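Local coordinates for heme peroxidase (Bacteroides thetaiotaomicron, PDB 2GVK), which probably uses heme and hydrogen peroxide to oxidise dyes and other substrates, as a member of the dye-decolorizing (DyP) peroxidase family, at residues Phe49-Ile53 and Phe124-Leu128; Ile153-Val157 and Gln208-Ile212; Glu161-Glu167 and Asp241-Arg246. One frame throughout, in Å; residues are numbered along the deposited sequence. Where two conformers were deposited one is given.

Contact 1: residues Phe49-Ile53 and Phe124-Leu128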
loop_
_atom_site.group_PDB
_atom_site.type_symbol
_atom_site.label_atom_id
_atom_site.label_comp_id
_atom_site.label_asym_id
_atom_site.label_seq_id
_atom_site.Cartn_x
_atom_site.Cartn_y
_atom_site.Cartn_z
ATOM N N PHE A 49 -19.328 2.226 23.890
ATOM C CA PHE A 49 -17.928 1.878 23.556
ATOM C C PHE A 49 -17.803 1.064 22.273
ATOM O O PHE A 49 -17.037 1.422 21.387
ATOM C CB PHE A 49 -17.287 1.123 24.710
ATOM C CG PHE A 49 -15.781 0.998 24.598
ATOM C CD1 PHE A 49 -14.963 2.111 24.714
ATOM C CD2 PHE A 49 -15.198 -0.225 24.398
ATOM C CE1 PHE A 49 -13.578 1.982 24.650
ATOM C CE2 PHE A 49 -13.834 -0.350 24.342
ATOM C CZ PHE A 49 -13.028 0.764 24.444
ATOM N N SER A 50 -18.580 -0.012 22.158
ATOM C CA SER A 50 -18.508 -0.836 20.961
ATOM C C SER A 50 -19.021 -0.053 19.721
ATOM O O SER A 50 -18.506 -0.229 18.642
ATOM C CB SER A 50 -19.278 -2.153 21.140
ATOM O OG SER A 50 -20.646 -1.914 21.332
ATOM N N ALA A 51 -19.985 0.855 19.921
ATOM C CA ALA A 51 -20.449 1.746 18.837
ATOM C C ALA A 51 -19.332 2.691 18.349
ATOM O O ALA A 51 -19.205 2.961 17.153
ATOM C CB ALA A 51 -21.646 2.558 19.299
HETATM N N MSE A 52 -18.546 3.217 19.287
HETATM C CA MSE A 52 -17.444 4.097 18.934
HETATM C C MSE A 52 -16.395 3.332 18.112
HETATM O O MSE A 52 -15.844 3.864 17.146
HETATM C CB MSE A 52 -16.809 4.683 20.178
HETATM C CG MSE A 52 -17.710 5.676 20.929
HETATM SE SE MSE A 52 -16.909 6.246 22.613
HETATM C CE MSE A 52 -15.294 7.135 21.858
ATOM N N ILE A 53 -16.133 2.077 18.498
ATOM C CA ILE A 53 -15.221 1.230 17.751
ATOM C C ILE A 53 -15.806 0.896 16.386
ATOM O O ILE A 53 -15.092 0.960 15.367
ATOM C CB ILE A 53 -14.877 -0.062 18.534
ATOM C CG1 ILE A 53 -14.121 0.303 19.819
ATOM C CG2 ILE A 53 -14.073 -1.031 17.661
ATOM C CD1 ILE A 53 -13.992 -0.833 20.808
ATOM N N PHE A 124 -10.675 9.224 18.553
ATOM C CA PHE A 124 -11.353 8.434 19.564
ATOM C C PHE A 124 -11.134 9.041 20.957
ATOM O O PHE A 124 -12.073 9.225 21.719
ATOM C CB PHE A 124 -10.822 6.995 19.519
ATOM C CG PHE A 124 -11.710 5.981 20.233
ATOM C CD1 PHE A 124 -11.588 5.780 21.587
ATOM C CD2 PHE A 124 -12.656 5.217 19.516
ATOM C CE1 PHE A 124 -12.361 4.827 22.232
ATOM C CE2 PHE A 124 -13.411 4.280 20.145
ATOM C CZ PHE A 124 -13.262 4.067 21.507
ATOM N N ALA A 125 -9.889 9.379 21.261
ATOM C CA ALA A 125 -9.566 9.937 22.543
ATOM C C ALA A 125 -10.274 11.279 22.799
ATOM O O ALA A 125 -10.660 11.561 23.920
ATOM C CB ALA A 125 -8.045 10.087 22.689
ATOM N N SER A 126 -10.447 12.090 21.756
ATOM C CA SER A 126 -11.104 13.376 21.907
ATOM C C SER A 126 -12.583 13.183 22.263
ATOM O O SER A 126 -13.141 13.944 23.047
ATOM C CB SER A 126 -10.944 14.236 20.633
ATOM O OG SER A 126 -11.772 13.778 19.580
ATOM N N ILE A 127 -13.198 12.153 21.705
ATOM C CA ILE A 127 -14.591 11.877 22.001
ATOM C C ILE A 127 -14.724 11.384 23.458
ATOM O O ILE A 127 -15.631 11.798 24.164
ATOM C CB ILE A 127 -15.188 10.895 20.992
ATOM C CG1 ILE A 127 -15.250 11.571 19.596
ATOM C CG2 ILE A 127 -16.571 10.460 21.429
ATOM C CD1 ILE A 127 -15.405 10.620 18.457
ATOM N N LEU A 128 -13.758 10.577 23.917
ATOM C CA LEU A 128 -13.717 10.152 25.339
ATOM C C LEU A 128 -13.598 11.377 26.255
ATOM O O LEU A 128 -14.282 11.474 27.269
ATOM C CB LEU A 128 -12.540 9.201 25.600
ATOM C CG LEU A 128 -12.600 7.837 24.941
ATOM C CD1 LEU A 128 -11.288 7.087 25.181
ATOM C CD2 LEU A 128 -13.781 7.030 25.451
#

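Contact 2: residues Ile153-Val157 and Gln208-Ile212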
loop_
_atom_site.group_PDB
_atom_site.type_symbol
_atom_site.label_atom_id
_atom_site.label_comp_id
_atom_site.label_asym_id
_atom_site.label_seq_id
_atom_site.Cartn_x
_atom_site.Cartn_y
_atom_site.Cartn_z
ATOM N N ILE A 153 12.531 0.039 22.582
ATOM C CA ILE A 153 13.330 1.238 22.440
ATOM C C ILE A 153 14.834 0.958 22.740
ATOM O O ILE A 153 15.713 1.720 22.324
ATOM C CB ILE A 153 12.759 2.360 23.337
ATOM C CG1 ILE A 153 13.171 3.752 22.816
ATOM C CG2 ILE A 153 13.158 2.150 24.781
ATOM C CD1 ILE A 153 12.357 4.865 23.416
ATOM N N ILE A 154 15.105 -0.163 23.412
ATOM C CA ILE A 154 16.494 -0.624 23.666
ATOM C C ILE A 154 17.118 -1.350 22.437
ATOM O O ILE A 154 18.231 -1.856 22.513
ATOM C CB ILE A 154 16.556 -1.558 24.892
ATOM C CG1 ILE A 154 15.517 -2.688 24.734
ATOM C CG2 ILE A 154 16.318 -0.774 26.132
ATOM C CD1 ILE A 154 15.839 -3.900 25.465
ATOM N N GLY A 155 16.369 -1.434 21.340
ATOM C CA GLY A 155 16.918 -1.880 20.052
ATOM C C GLY A 155 16.852 -3.351 19.795
ATOM O O GLY A 155 17.521 -3.853 18.904
ATOM N N PHE A 156 16.077 -4.055 20.611
ATOM C CA PHE A 156 15.848 -5.469 20.452
ATOM C C PHE A 156 14.394 -5.675 20.112
ATOM O O PHE A 156 13.534 -5.051 20.680
ATOM C CB PHE A 156 16.153 -6.210 21.760
ATOM C CG PHE A 156 17.595 -6.502 21.965
ATOM C CD1 PHE A 156 18.485 -5.493 22.335
ATOM C CD2 PHE A 156 18.080 -7.787 21.823
ATOM C CE1 PHE A 156 19.814 -5.773 22.549
ATOM C CE2 PHE A 156 19.407 -8.065 22.053
ATOM C CZ PHE A 156 20.282 -7.052 22.380
ATOM N N VAL A 157 14.126 -6.585 19.203
ATOM C CA VAL A 157 12.759 -6.950 18.887
ATOM C C VAL A 157 12.083 -7.475 20.121
ATOM O O VAL A 157 12.678 -8.236 20.906
ATOM C CB VAL A 157 12.716 -8.024 17.773
ATOM C CG1 VAL A 157 11.305 -8.649 17.654
ATOM C CG2 VAL A 157 13.188 -7.420 16.440
ATOM N N GLN A 208 24.636 -6.897 25.834
ATOM C CA GLN A 208 23.216 -6.556 25.712
ATOM C C GLN A 208 22.405 -7.825 25.444
ATOM O O GLN A 208 21.319 -7.997 25.977
ATOM C CB GLN A 208 22.967 -5.552 24.582
ATOM C CG GLN A 208 23.435 -4.139 24.868
ATOM C CD GLN A 208 23.096 -3.188 23.736
ATOM O OE1 GLN A 208 22.677 -3.614 22.665
ATOM N NE2 GLN A 208 23.300 -1.886 23.964
ATOM N N GLU A 209 22.941 -8.708 24.602
ATOM C CA GLU A 209 22.265 -9.971 24.282
ATOM C C GLU A 209 22.120 -10.874 25.509
ATOM O O GLU A 209 21.126 -11.604 25.644
ATOM C CB GLU A 209 23.017 -10.699 23.169
ATOM C CG GLU A 209 22.905 -9.983 21.822
ATOM C CD GLU A 209 23.698 -10.645 20.722
ATOM O OE1 GLU A 209 24.720 -11.305 21.028
ATOM O OE2 GLU A 209 23.342 -10.445 19.538
ATOM N N LYS A 210 23.095 -10.797 26.417
ATOM C CA LYS A 210 23.053 -11.575 27.665
ATOM C C LYS A 210 22.045 -10.998 28.639
ATOM O O LYS A 210 21.468 -11.723 29.440
ATOM C CB LYS A 210 24.423 -11.633 28.299
ATOM C CG LYS A 210 25.389 -12.488 27.490
ATOM C CD LYS A 210 26.644 -12.763 28.179
ATOM C CE LYS A 210 27.527 -13.667 27.311
ATOM N NZ LYS A 210 26.710 -14.801 26.678
ATOM N N VAL A 211 21.838 -9.688 28.578
ATOM C CA VAL A 211 20.800 -9.049 29.377
ATOM C C VAL A 211 19.370 -9.432 28.884
ATOM O O VAL A 211 18.466 -9.664 29.680
ATOM C CB VAL A 211 20.949 -7.495 29.360
ATOM C CG1 VAL A 211 19.767 -6.836 30.065
ATOM C CG2 VAL A 211 22.263 -7.078 29.993
ATOM N N ILE A 212 19.204 -9.535 27.566
ATOM C CA ILE A 212 17.898 -9.770 26.972
ATOM C C ILE A 212 17.596 -11.269 26.830
ATOM O O ILE A 212 16.507 -11.719 27.174
ATOM C CB ILE A 212 17.794 -9.097 25.587
ATOM C CG1 ILE A 212 17.993 -7.581 25.713
ATOM C CG2 ILE A 212 16.456 -9.428 24.915
ATOM C CD1 ILE A 212 17.008 -6.886 26.624
#

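Contact 3: residues Glu161-Glu167 and Asp241-Arg246. With EDO (1,2-ethanediol), chain H.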
loop_
_atom_site.group_PDB
_atom_site.type_symbol
_atom_site.label_atom_id
_atom_site.label_comp_id
_atom_site.label_asym_id
_atom_site.label_seq_id
_atom_site.Cartn_x
_atom_site.Cartn_y
_atom_site.Cartn_z
ATOM N N GLU A 161 7.842 -13.833 21.905
ATOM C CA GLU A 161 7.425 -14.840 22.868
ATOM C C GLU A 161 5.889 -14.869 23.092
ATOM O O GLU A 161 5.355 -15.776 23.730
ATOM C CB GLU A 161 8.142 -14.582 24.198
ATOM C CG GLU A 161 7.469 -13.486 25.127
ATOM C CD GLU A 161 7.541 -12.023 24.586
ATOM O OE1 GLU A 161 8.344 -11.725 23.663
ATOM O OE2 GLU A 161 6.799 -11.169 25.129
ATOM N N ASN A 162 5.193 -13.854 22.593
ATOM C CA ASN A 162 3.726 -13.822 22.735
ATOM C C ASN A 162 3.129 -15.065 22.090
ATOM O O ASN A 162 3.549 -15.463 21.010
ATOM C CB ASN A 162 3.135 -12.589 22.089
ATOM C CG ASN A 162 3.212 -11.347 22.989
ATOM O OD1 ASN A 162 3.242 -11.447 24.204
ATOM N ND2 ASN A 162 3.189 -10.197 22.383
ATOM N N PRO A 163 2.140 -15.672 22.740
ATOM C CA PRO A 163 1.532 -16.870 22.154
ATOM C C PRO A 163 0.935 -16.607 20.771
ATOM O O PRO A 163 0.137 -15.668 20.586
ATOM C CB PRO A 163 0.435 -17.264 23.183
ATOM C CG PRO A 163 0.216 -16.040 24.020
ATOM C CD PRO A 163 1.525 -15.297 24.034
ATOM N N ALA A 164 1.341 -17.416 19.809
ATOM C CA ALA A 164 0.921 -17.263 18.436
ATOM C C ALA A 164 1.398 -18.458 17.657
ATOM O O ALA A 164 2.224 -19.202 18.129
ATOM C CB ALA A 164 1.511 -15.975 17.835
ATOM N N VAL A 165 0.843 -18.629 16.445
ATOM C CA VAL A 165 1.268 -19.682 15.457
ATOM C C VAL A 165 0.794 -21.090 15.869
ATOM O O VAL A 165 -0.026 -21.694 15.180
ATOM C CB VAL A 165 2.804 -19.666 15.188
ATOM C CG1 VAL A 165 3.191 -20.771 14.239
ATOM C CG2 VAL A 165 3.235 -18.290 14.626
ATOM N N ASP A 166 1.351 -21.623 16.950
ATOM C CA ASP A 166 0.921 -22.934 17.446
ATOM C C ASP A 166 0.234 -22.844 18.802
ATOM O O ASP A 166 0.009 -23.863 19.470
ATOM C CB ASP A 166 2.096 -23.913 17.488
ATOM C CG ASP A 166 3.223 -23.456 18.386
ATOM O OD1 ASP A 166 3.150 -22.358 18.986
ATOM O OD2 ASP A 166 4.206 -24.222 18.492
ATOM N N GLU A 167 -0.124 -21.631 19.183
ATOM C CA GLU A 167 -0.911 -21.380 20.360
ATOM C C GLU A 167 -1.864 -20.220 20.092
ATOM O O GLU A 167 -1.559 -19.325 19.316
ATOM C CB GLU A 167 -0.017 -21.055 21.542
ATOM C CG GLU A 167 0.668 -22.278 22.138
ATOM C CD GLU A 167 1.392 -21.969 23.426
ATOM O OE1 GLU A 167 2.145 -20.941 23.463
ATOM O OE2 GLU A 167 1.229 -22.765 24.407
ATOM N N ASP A 241 3.742 -23.451 30.577
ATOM C CA ASP A 241 2.808 -22.895 29.619
ATOM C C ASP A 241 1.857 -21.857 30.282
ATOM O O ASP A 241 0.651 -21.844 30.033
ATOM C CB ASP A 241 2.010 -23.993 28.953
ATOM C CG ASP A 241 1.475 -23.581 27.581
ATOM O OD1 ASP A 241 2.129 -22.734 26.915
ATOM O OD2 ASP A 241 0.395 -24.103 27.171
ATOM N N LEU A 242 2.412 -21.054 31.171
ATOM C CA LEU A 242 1.712 -19.935 31.736
ATOM C C LEU A 242 2.247 -18.679 31.049
ATOM O O LEU A 242 3.436 -18.384 31.132
ATOM C CB LEU A 242 1.955 -19.859 33.215
ATOM C CG LEU A 242 1.405 -21.036 34.026
ATOM C CD1 LEU A 242 1.874 -20.944 35.441
ATOM C CD2 LEU A 242 -0.105 -21.074 33.961
ATOM N N LYS A 243 1.376 -17.977 30.349
ATOM C CA LYS A 243 1.792 -16.882 29.483
ATOM C C LYS A 243 0.806 -15.778 29.513
ATOM O O LYS A 243 -0.374 -15.988 29.835
ATOM C CB LYS A 243 1.927 -17.378 28.033
ATOM C CG LYS A 243 2.815 -18.565 27.889
ATOM C CD LYS A 243 3.048 -18.942 26.447
ATOM C CE LYS A 243 4.064 -20.088 26.338
ATOM N NZ LYS A 243 4.329 -20.469 24.945
ATOM N N ILE A 244 1.278 -14.583 29.167
ATOM C CA ILE A 244 0.423 -13.448 28.964
ATOM C C ILE A 244 0.702 -12.860 27.566
ATOM O O ILE A 244 1.589 -13.331 26.847
ATOM C CB ILE A 244 0.638 -12.375 30.048
ATOM C CG1 ILE A 244 1.987 -11.653 29.851
ATOM C CG2 ILE A 244 0.546 -13.012 31.428
ATOM C CD1 ILE A 244 2.233 -10.504 30.843
ATOM N N VAL A 245 -0.099 -11.878 27.175
ATOM C CA VAL A 245 0.075 -11.197 25.892
ATOM C C VAL A 245 0.560 -9.798 26.187
ATOM O O VAL A 245 -0.139 -9.021 26.799
ATOM C CB VAL A 245 -1.236 -11.143 25.109
ATOM C CG1 VAL A 245 -1.086 -10.281 23.839
ATOM C CG2 VAL A 245 -1.697 -12.544 24.775
ATOM N N ARG A 246 1.774 -9.490 25.745
ATOM C CA ARG A 246 2.474 -8.294 26.199
ATOM C C ARG A 246 2.735 -7.341 25.039
ATOM O O ARG A 246 3.057 -7.770 23.930
ATOM C CB ARG A 246 3.792 -8.670 26.879
ATOM C CG ARG A 246 3.633 -9.591 28.076
ATOM C CD ARG A 246 4.924 -9.853 28.834
ATOM N NE ARG A 246 5.578 -11.082 28.394
ATOM C CZ ARG A 246 6.867 -11.343 28.565
ATOM N NH1 ARG A 246 7.650 -10.459 29.168
ATOM N NH2 ARG A 246 7.376 -12.487 28.132
HETATM C C1 EDO H . 7.773 -7.393 31.584
HETATM O O1 EDO H . 7.356 -6.458 32.621
HETATM C C2 EDO H . 8.346 -6.643 30.357
HETATM O O2 EDO H . 8.228 -7.478 29.147
HETATM O O HOH W 1 5.132 -18.580 22.825
HETATM O O HOH W 2 4.364 -12.801 26.447
#

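Contact 1: residues Phe49-Ile53 and Phe124-Leu128
A helix pair laid over one face of an antiparallel sheet is a feature of the ferredoxin-like (dimeric alpha+beta barrel) domains of DyP peroxidases, and helices 38-59 and 118-131 form such a pair in the N-terminal half. Their segments run nearly antiparallel (150°), with axes 11.6 Å apart, and long side chains fill the gap. Met52, a selenomethionine here, reaches across so that its CE sits 3.6 Å from the ring centroid of Phe124, almost on the ring normal: a CH-pi contact, backed by SE in a Met-aromatic approach. Met52 CB lies 3.4 Å from Phe124 CE2, and Met52 CE also meets Ile127 CG2 at 3.6 Å and Leu128 CD2 at 3.9 Å. At the edge of the Phe124 ring, Phe49 CE1 approaches Phe124 CZ at 3.8 Å, while Phe49 also packs on Cys67 and Phe111 of the sheet. Ser50 points away and binds Asp166 of a second subunit. No hydrogen bond joins the two segments, so their cohesion rests on dispersion between buried apolar side chains, including one methyl over a ring face.

Contact 2: residues Ile153-Val157 and Gln208-Ile212
Gln208 opens the helical side of this contact, its OE1 lying at the rim of the Phe156 ring, 3.6 Å from Phe156 CE1. That oxygen accepts a hydrogen bond from Lys216 and the NE2 donates to the backbone of Trp200, so the amide is satisfied although its oxygen lies against the ring edge. Glu209 follows: its N is 3.8 Å and its CG 4.0 Å from Phe156 CZ, and its carboxylate is bonded to the backbone of Lys216. One turn beyond Gln208, Ile212 covers a face of the same ring, with CG1 3.7 Å from the Phe156 centroid and only 4° off the normal, a CH-pi contact. Ile212 CD1 also meets Ile154 CD1 at 3.4 Å. Between Ile154 and Phe156 stands Gly155, at a positive phi that favours glycine; it begins the GXXDG sequence of DyP peroxidases. Helix 197-201 lies alongside, its Trp200 touching both Phe156 and Ile212, while Ile153 reaches strands 245-253 and 258-267, so the loop bridges helix 205-212 and the sheet.

Contact 3: residues Glu161-Glu167 and Asp241-Arg246
How a loop can bind the edge of a sheet without becoming a strand is illustrated by Asn162. Its amide pairs with both backbone groups of Arg246: Arg246 N donates to Asn162 OD1 (2.9 Å) and Asn162 ND2 donates to Arg246 O (2.9 Å), both nearly linear. A water extends this pairing. It accepts from Arg246 NE at 2.9 Å and lies 2.9 Å from each of Asn162 OD1 and Ile244 O, which share its protons with other acceptors nearby. Glu161 OE2 stands 3.3 Å from Arg246 NH2 over the guanidinium face, a purely electrostatic salt bridge, while Glu161 OE1 takes a weak hydrogen bond from Gly159 N. Arg246 NH1 donates a weak bond to ethanediol O2. A second polar cluster centres on Lys243, whose NZ forms a 2.7 Å salt bridge with Glu167 OE1 and donates to a water that in turn donates to Glu161 O. Asp241 OD1 is a longer ion partner, 3.7 Å from Lys243 NZ, and lies only 2.7 Å from Glu167 OE2. The Asp166 carboxylate is met by Arg54 (salt bridge) and Ser50 (hydrogen bond) of a neighbouring subunit. Pro163 packs between the clusters, its CG 4.1 Å from Val245 CG2. Phe172 of helix 169-173 backs Pro163 and Lys243, helix 270-281 touches Ile244 and Arg246, and Val245 is hydrogen-bonded through its backbone to Tyr266 of strand 258-267.

Contacts that are distant within one chain can converge in an assembly. Contact 1 lies on the other side of the chain's centre from contact 2, with centres 36 Å apart, and its nearest atoms are about 16 Å from those of contact 3. Between subunits, however, Ser50 of contact 1 bonds Asp166 of contact 3 in another copy of the protein. Contacts 2 and 3, centres 20 Å apart, are coupled by sequence: the GXXDG motif, Gly155 to Gly159, runs from residues 153-157 towards 161-167. Its heme-binding role is inferred from the family, for no heme is present in this structure; an ethanediol, probably from the crystallisation liquor, is hydrogen-bonded to Arg246 (weakly) and Asn248.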